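Local coordinates for carboxylesterase (Uncultured bacterium, PDB 5GMX), which hydrolyses carboxylic esters as a family VIII carboxylesterase with a beta-lactamase-like fold and also acts on oxyimino cephalosporins, at residues G75-E87 with T177-V191. Numbering follows the deposited sequence.
Sequences GMAATVVGVLADE and TGRTKSLGQLFAEKV
A knobs-into-holes contact in the helical part of the beta-lactamase fold joins Val-80, on helix 72-86, whose start carries Ser-71 and Lys-74, probably the catalytic pair of an SxxK motif, to a hole formed by Leu-183, Leu-186, Phe-187 and Val-191. The axes of helices 75-86 and 183-191 come within 9.7 Å and cross at 67°. Valine suits the knob because it branches at CB, so that its two methyls diverge close to the helix: CG1, anti to the backbone N (chi1 173°), rests on Leu-183 CD1 at 4.0 Å, while CG2 meets Phe-187 CB at 3.8 Å and lies at the edge of the ring, near its plane. One turn earlier, selenomethionine Met-76 approaches the same ring obliquely. Its CB is 3.6 Å from Phe-187 CE1, and the chain bends at chi2 (-58°), bringing SE to 5.0 Å from the ring centroid in a Met-aromatic contact; Ile-275 and Val-278 of helix 272-283 also touch this residue. Thr-79 divides its branches between two tasks: CG2 packs 3.8 Å from Val-191 CG2, and OG1 returns to Gly-75 O, which thus accepts from Thr-79 N and OG1 on opposite faces of its carbonyl plane. Helix 165-175 closes another side, with Ala-173 against Val-80, Leu-84 and Leu-183. Toward the surface, Lys-190 serves both environments, its aliphatic chain crossing the Leu-84 side chain at about a right angle, with CE by Leu-84 CD2, before a bend at chi4 brings its amine to Glu-87. There NZ donates to the syn lone pair of Glu-87 OE2, a salt bridge of 3.0 Å.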
loop_
_atom_site.group_PDB
_atom_site.type_symbol
_atom_site.label_atom_id
_atom_site.label_comp_id
_atom_site.label_asym_id
_atom_site.label_seq_id
_atom_site.Cartn_x
_atom_site.Cartn_y
_atom_site.Cartn_z
ATOM N N GLY A 75 2.435 0.496 0.532
ATOM C CA GLY A 75 3.472 -0.154 -0.258
ATOM C C GLY A 75 3.829 0.682 -1.481
ATOM O O GLY A 75 5.004 0.879 -1.830
HETATM N N MSE A 76 2.801 1.217 -2.126
HETATM C CA MSE A 76 3.021 2.057 -3.297
HETATM C C MSE A 76 3.850 3.272 -2.920
HETATM O O MSE A 76 4.813 3.624 -3.632
HETATM C CB MSE A 76 1.692 2.479 -3.911
HETATM C CG MSE A 76 0.801 1.290 -4.242
HETATM SE SE MSE A 76 1.653 0.010 -5.476
HETATM C CE MSE A 76 0.193 -1.265 -5.583
ATOM N N ALA A 77 3.536 3.872 -1.770
ATOM C CA ALA A 77 4.263 5.076 -1.374
ATOM C C ALA A 77 5.710 4.697 -1.127
ATOM O O ALA A 77 6.632 5.422 -1.525
ATOM C CB ALA A 77 3.643 5.729 -0.130
ATOM N N ALA A 78 5.908 3.527 -0.515
ATOM C CA ALA A 78 7.259 3.127 -0.152
ATOM C C ALA A 78 8.063 2.937 -1.435
ATOM O O ALA A 78 9.266 3.245 -1.487
ATOM C CB ALA A 78 7.256 1.854 0.698
ATOM N N THR A 79 7.384 2.473 -2.487
ATOM C CA THR A 79 8.091 2.192 -3.725
ATOM C C THR A 79 8.647 3.493 -4.292
ATOM O O THR A 79 9.793 3.526 -4.751
ATOM C CB THR A 79 7.193 1.482 -4.740
ATOM O OG1 THR A 79 6.812 0.217 -4.194
ATOM C CG2 THR A 79 7.947 1.239 -6.031
ATOM N N VAL A 80 7.872 4.573 -4.187
ATOM C CA VAL A 80 8.348 5.867 -4.674
ATOM C C VAL A 80 9.669 6.208 -3.985
ATOM O O VAL A 80 10.656 6.551 -4.654
ATOM C CB VAL A 80 7.335 7.002 -4.432
ATOM C CG1 VAL A 80 7.953 8.346 -4.811
ATOM C CG2 VAL A 80 6.079 6.766 -5.243
ATOM N N VAL A 81 9.709 6.053 -2.659
ATOM C CA VAL A 81 10.913 6.458 -1.928
ATOM C C VAL A 81 12.062 5.596 -2.392
ATOM O O VAL A 81 13.161 6.099 -2.682
ATOM C CB VAL A 81 10.747 6.350 -0.395
ATOM C CG1 VAL A 81 12.091 6.586 0.295
ATOM C CG2 VAL A 81 9.717 7.364 0.093
ATOM N N GLY A 82 11.771 4.306 -2.542
ATOM C CA GLY A 82 12.763 3.359 -2.984
ATOM C C GLY A 82 13.351 3.749 -4.320
ATOM O O GLY A 82 14.576 3.704 -4.508
ATOM N N VAL A 83 12.485 4.164 -5.244
ATOM C CA VAL A 83 12.953 4.500 -6.583
ATOM C C VAL A 83 13.846 5.718 -6.459
ATOM O O VAL A 83 14.941 5.764 -7.044
ATOM C CB VAL A 83 11.787 4.758 -7.563
ATOM C CG1 VAL A 83 12.291 5.392 -8.862
ATOM C CG2 VAL A 83 11.033 3.450 -7.836
ATOM N N LEU A 84 13.406 6.682 -5.650
ATOM C CA LEU A 84 14.179 7.907 -5.511
ATOM C C LEU A 84 15.487 7.608 -4.797
ATOM O O LEU A 84 16.495 8.259 -5.069
ATOM C CB LEU A 84 13.390 8.985 -4.754
ATOM C CG LEU A 84 12.191 9.566 -5.516
ATOM C CD1 LEU A 84 11.390 10.485 -4.610
ATOM C CD2 LEU A 84 12.645 10.303 -6.771
ATOM N N ALA A 85 15.486 6.608 -3.911
ATOM C CA ALA A 85 16.726 6.294 -3.225
ATOM C C ALA A 85 17.667 5.649 -4.232
ATOM O O ALA A 85 18.879 5.883 -4.209
ATOM C CB ALA A 85 16.484 5.385 -2.035
ATOM N N ASP A 86 17.083 4.887 -5.160
ATOM C CA ASP A 86 17.869 4.136 -6.130
ATOM C C ASP A 86 18.526 5.091 -7.118
ATOM O O ASP A 86 19.597 4.803 -7.635
ATOM C CB ASP A 86 16.990 3.120 -6.874
ATOM C CG ASP A 86 17.802 2.147 -7.728
ATOM O OD1 ASP A 86 18.738 1.513 -7.185
ATOM O OD2 ASP A 86 17.509 2.026 -8.943
ATOM N N GLU A 87 17.888 6.234 -7.357
ATOM C CA GLU A 87 18.449 7.269 -8.230
ATOM C C GLU A 87 19.494 8.135 -7.518
ATOM O O GLU A 87 20.119 8.986 -8.141
ATOM C CB GLU A 87 17.349 8.189 -8.764
ATOM C CG GLU A 87 16.298 7.517 -9.623
ATOM C CD GLU A 87 15.140 8.459 -9.944
ATOM O OE1 GLU A 87 15.221 9.653 -9.573
ATOM O OE2 GLU A 87 14.145 8.009 -10.553
ATOM N N THR A 177 12.681 16.095 -4.817
ATOM C CA THR A 177 12.381 16.402 -6.213
ATOM C C THR A 177 11.895 17.857 -6.349
ATOM O O THR A 177 11.168 18.200 -7.280
ATOM C CB THR A 177 11.327 15.435 -6.805
ATOM O OG1 THR A 177 10.167 15.417 -5.968
ATOM C CG2 THR A 177 11.894 14.019 -6.907
ATOM N N GLY A 178 12.276 18.695 -5.389
ATOM C CA GLY A 178 12.055 20.125 -5.488
ATOM C C GLY A 178 10.620 20.596 -5.368
ATOM O O GLY A 178 10.304 21.718 -5.771
ATOM N N ARG A 179 9.759 19.755 -4.802
ATOM C CA ARG A 179 8.335 20.068 -4.669
ATOM C C ARG A 179 7.688 20.472 -5.996
ATOM O O ARG A 179 6.746 21.247 -6.024
ATOM C CB ARG A 179 8.184 21.172 -3.631
ATOM C CG ARG A 179 8.487 20.669 -2.238
ATOM C CD ARG A 179 8.991 21.806 -1.382
ATOM N NE ARG A 179 8.052 22.258 -0.373
ATOM C CZ ARG A 179 8.373 23.167 0.540
ATOM N NH1 ARG A 179 9.597 23.688 0.539
ATOM N NH2 ARG A 179 7.481 23.549 1.442
ATOM N N THR A 180 8.187 19.918 -7.094
ATOM C CA THR A 180 7.618 20.199 -8.401
ATOM C C THR A 180 6.388 19.332 -8.671
ATOM O O THR A 180 5.527 19.700 -9.463
ATOM C CB THR A 180 8.656 19.955 -9.507
ATOM O OG1 THR A 180 9.150 18.613 -9.404
ATOM C CG2 THR A 180 9.826 20.932 -9.366
ATOM N N LYS A 181 6.303 18.180 -8.011
ATOM C CA LYS A 181 5.188 17.247 -8.222
ATOM C C LYS A 181 4.586 16.719 -6.922
ATOM O O LYS A 181 5.282 16.606 -5.915
ATOM C CB LYS A 181 5.648 16.072 -9.085
ATOM C CG LYS A 181 6.069 16.460 -10.488
ATOM C CD LYS A 181 7.140 15.535 -11.015
ATOM C CE LYS A 181 7.624 15.984 -12.388
ATOM N NZ LYS A 181 6.477 16.173 -13.321
ATOM N N SER A 182 3.303 16.378 -6.949
ATOM C CA SER A 182 2.672 15.746 -5.793
ATOM C C SER A 182 3.152 14.293 -5.666
ATOM O O SER A 182 3.761 13.760 -6.599
ATOM C CB SER A 182 1.152 15.797 -5.909
ATOM O OG SER A 182 0.707 14.923 -6.929
ATOM N N LEU A 183 2.884 13.646 -4.532
ATOM C CA LEU A 183 3.317 12.256 -4.385
ATOM C C LEU A 183 2.608 11.362 -5.404
ATOM O O LEU A 183 3.219 10.458 -5.977
ATOM C CB LEU A 183 3.064 11.719 -2.973
ATOM C CG LEU A 183 3.581 10.266 -2.967
ATOM C CD1 LEU A 183 5.084 10.170 -2.750
ATOM C CD2 LEU A 183 2.843 9.349 -2.047
ATOM N N GLY A 184 1.326 11.641 -5.649
ATOM C CA GLY A 184 0.559 10.928 -6.658
ATOM C C GLY A 184 1.153 10.993 -8.062
ATOM O O GLY A 184 1.143 9.999 -8.802
ATOM N N GLN A 185 1.665 12.160 -8.441
ATOM C CA GLN A 185 2.269 12.322 -9.758
ATOM C C GLN A 185 3.640 11.657 -9.832
ATOM O O GLN A 185 4.049 11.194 -10.893
ATOM C CB GLN A 185 2.379 13.796 -10.135
ATOM C CG GLN A 185 1.068 14.543 -10.139
ATOM C CD GLN A 185 1.286 16.048 -10.221
ATOM O OE1 GLN A 185 2.081 16.526 -11.037
ATOM N NE2 GLN A 185 0.601 16.799 -9.357
ATOM N N LEU A 186 4.375 11.663 -8.727
ATOM C CA LEU A 186 5.640 10.940 -8.669
ATOM C C LEU A 186 5.393 9.441 -8.816
ATOM O O LEU A 186 6.129 8.754 -9.517
ATOM C CB LEU A 186 6.377 11.235 -7.370
ATOM C CG LEU A 186 7.005 12.612 -7.248
ATOM C CD1 LEU A 186 7.468 12.856 -5.806
ATOM C CD2 LEU A 186 8.176 12.724 -8.233
ATOM N N PHE A 187 4.347 8.938 -8.167
ATOM C CA PHE A 187 3.991 7.529 -8.320
ATOM C C PHE A 187 3.572 7.233 -9.772
ATOM O O PHE A 187 4.014 6.251 -10.365
ATOM C CB PHE A 187 2.878 7.130 -7.347
ATOM C CG PHE A 187 2.368 5.731 -7.562
ATOM C CD1 PHE A 187 3.065 4.640 -7.062
ATOM C CD2 PHE A 187 1.198 5.507 -8.272
ATOM C CE1 PHE A 187 2.597 3.351 -7.266
ATOM C CE2 PHE A 187 0.727 4.226 -8.483
ATOM C CZ PHE A 187 1.427 3.144 -7.979
ATOM N N ALA A 188 2.726 8.084 -10.339
ATOM C CA ALA A 188 2.327 7.931 -11.741
ATOM C C ALA A 188 3.532 7.879 -12.678
ATOM O O ALA A 188 3.638 6.973 -13.500
ATOM C CB ALA A 188 1.401 9.066 -12.165
ATOM N N GLU A 189 4.446 8.836 -12.536
ATOM C CA GLU A 189 5.532 9.003 -13.504
ATOM C C GLU A 189 6.696 8.043 -13.313
ATOM O O GLU A 189 7.311 7.611 -14.285
ATOM C CB GLU A 189 6.052 10.451 -13.477
ATOM C CG GLU A 189 5.086 11.447 -14.136
ATOM C CD GLU A 189 5.510 12.905 -13.994
ATOM O OE1 GLU A 189 6.558 13.168 -13.364
ATOM O OE2 GLU A 189 4.784 13.789 -14.506
ATOM N N LYS A 190 7.002 7.699 -12.070
ATOM C CA LYS A 190 8.191 6.903 -11.812
ATOM C C LYS A 190 7.918 5.430 -11.535
ATOM O O LYS A 190 8.815 4.613 -11.659
ATOM C CB LYS A 190 8.981 7.508 -10.655
ATOM C CG LYS A 190 9.564 8.863 -11.007
ATOM C CD LYS A 190 10.430 9.410 -9.904
ATOM C CE LYS A 190 11.251 10.585 -10.413
ATOM N NZ LYS A 190 12.235 10.133 -11.436
ATOM N N VAL A 191 6.692 5.081 -11.169
ATOM C CA VAL A 191 6.403 3.691 -10.847
ATOM C C VAL A 191 5.379 3.055 -11.787
ATOM O O VAL A 191 5.667 2.049 -12.428
ATOM C CB VAL A 191 5.894 3.548 -9.396
ATOM C CG1 VAL A 191 5.503 2.111 -9.112
ATOM C CG2 VAL A 191 6.946 4.034 -8.415
#